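Local coordinates for protein type IV pilus biogenesis factor PilY1 (Pseudomonas aeruginosa, PDB 3HX6) that primes type IV pilus assembly, takes part in twitching motility and adhesion to host cells, and binds calcium in its C-terminal beta-propeller domain, apparently to regulate pilus retraction, at residues A[154-159]-A[166-171]. The protein carries 3 engineered substitutions. Numbering follows the deposited sequence.
Sequences VLIGSL and LFALDV
L155 and G157 pair with L169 and F167 in an antiparallel hairpin whose short strand axes, 154-158 and 166-170, run at 159° and approach to 4.6 Å. Each of these hydrogen-bonded pairs is joined by two N-H...O bonds; of the four, L169 N to L155 O (2.7 Å) lies in the carbonyl plane, whereas F167 N reaches G157 O (3.0 Å) from above it, 41° out. CA-H...O contacts lie between them, as from A168 CA to L155 O (3.2 Å). On the face carrying L155, F167 and L169, the phenyl ring folds back across the partner strand. Its CG sits between backbone N and carbonyl carbon (chi1 63°), which swings the ring over the partner strand, one face turned to G157, with G157 CA 3.9 Å from the ring centroid in a CH-pi contact. The lack of a side chain at G157 lets the ring come this close; CE1 also meets the peptide nitrogen of S158. Beside it, the L155 methyl CD2 touches both F167 CE2 and L169 CD1. The other face joins V154 and I156 to A168, whose CB takes V154 CG2 at 4.2 Å, and sets L166 CD1 against S158 CB at 3.6 Å. The S158 hydroxyl is hydrogen-bonded to S194 O and R160 N. These are the two middle strands of a four-stranded antiparallel blade of the beta-propeller: strand 141-147 flanks 150-158, and 178-184 flanks 165-170. L97 of the neighbouring blade packs on L155, F167 and L169, and F110 meets the F167 ring, while M230 and P198 from loops cover V154 and I156 on the other face.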
# COMPACT_ATOMS: atom_id res chain seq x y z
N VAL A 154 14.31 -1.28 17.89
CA VAL A 154 14.46 -0.62 19.17
C VAL A 154 13.33 0.36 19.44
O VAL A 154 12.62 0.77 18.52
CB VAL A 154 15.81 0.14 19.25
CG1 VAL A 154 15.80 1.34 18.29
CG2 VAL A 154 16.08 0.59 20.66
N LEU A 155 13.17 0.71 20.71
CA LEU A 155 12.16 1.66 21.13
C LEU A 155 12.86 2.65 22.05
O LEU A 155 13.51 2.25 23.01
CB LEU A 155 11.02 0.95 21.88
CG LEU A 155 9.90 1.83 22.44
CD1 LEU A 155 8.64 1.00 22.67
CD2 LEU A 155 10.36 2.49 23.73
N ILE A 156 12.77 3.93 21.73
CA ILE A 156 13.39 4.95 22.54
C ILE A 156 12.29 5.75 23.24
O ILE A 156 11.38 6.27 22.60
CB ILE A 156 14.28 5.90 21.68
CG1 ILE A 156 15.46 5.11 21.08
CG2 ILE A 156 14.86 7.00 22.54
CD1 ILE A 156 15.09 4.13 20.02
N GLY A 157 12.37 5.80 24.57
CA GLY A 157 11.37 6.53 25.33
C GLY A 157 12.02 7.54 26.24
O GLY A 157 13.24 7.66 26.26
N SER A 158 11.22 8.30 26.98
CA SER A 158 11.78 9.29 27.90
C SER A 158 10.86 9.43 29.10
O SER A 158 9.71 8.98 29.06
CB SER A 158 11.93 10.64 27.21
OG SER A 158 10.72 11.37 27.22
N LEU A 159 11.36 10.06 30.16
CA LEU A 159 10.59 10.27 31.38
C LEU A 159 9.55 11.36 31.20
O LEU A 159 8.77 11.64 32.12
CB LEU A 159 11.53 10.62 32.53
CG LEU A 159 12.70 9.66 32.76
CD1 LEU A 159 13.42 10.01 34.06
CD2 LEU A 159 12.17 8.23 32.83
N LEU A 166 16.30 9.42 29.49
CA LEU A 166 16.06 8.75 28.23
C LEU A 166 16.31 7.27 28.44
O LEU A 166 17.10 6.89 29.30
CB LEU A 166 17.06 9.28 27.19
CG LEU A 166 16.62 10.11 25.99
CD1 LEU A 166 15.43 10.95 26.35
CD2 LEU A 166 17.80 10.98 25.52
N PHE A 167 15.62 6.43 27.68
CA PHE A 167 15.85 5.01 27.76
C PHE A 167 15.57 4.37 26.41
O PHE A 167 14.83 4.91 25.58
CB PHE A 167 15.03 4.34 28.87
CG PHE A 167 13.54 4.42 28.67
CD1 PHE A 167 12.79 5.42 29.29
CD2 PHE A 167 12.88 3.47 27.89
CE1 PHE A 167 11.40 5.47 29.13
CE2 PHE A 167 11.50 3.51 27.73
CZ PHE A 167 10.76 4.52 28.35
N ALA A 168 16.20 3.22 26.18
CA ALA A 168 16.03 2.49 24.93
C ALA A 168 15.76 1.04 25.27
O ALA A 168 16.38 0.47 26.16
CB ALA A 168 17.29 2.61 24.08
N LEU A 169 14.81 0.43 24.57
CA LEU A 169 14.49 -0.96 24.80
C LEU A 169 14.70 -1.70 23.49
O LEU A 169 14.53 -1.12 22.41
CB LEU A 169 13.03 -1.13 25.25
CG LEU A 169 12.56 -0.31 26.46
CD1 LEU A 169 11.07 -0.54 26.68
CD2 LEU A 169 13.35 -0.71 27.69
N ASP A 170 15.10 -2.97 23.58
CA ASP A 170 15.27 -3.80 22.40
C ASP A 170 13.91 -4.47 22.30
O ASP A 170 13.57 -5.31 23.12
CB ASP A 170 16.35 -4.86 22.60
CG ASP A 170 16.57 -5.69 21.35
OD1 ASP A 170 15.58 -6.05 20.67
OD2 ASP A 170 17.74 -6.00 21.04
N VAL A 171 13.13 -4.08 21.30
CA VAL A 171 11.79 -4.61 21.14
C VAL A 171 11.65 -5.56 19.94
O VAL A 171 10.55 -5.82 19.45
CB VAL A 171 10.80 -3.41 21.05
CG1 VAL A 171 10.36 -3.17 19.61
CG2 VAL A 171 9.64 -3.64 21.98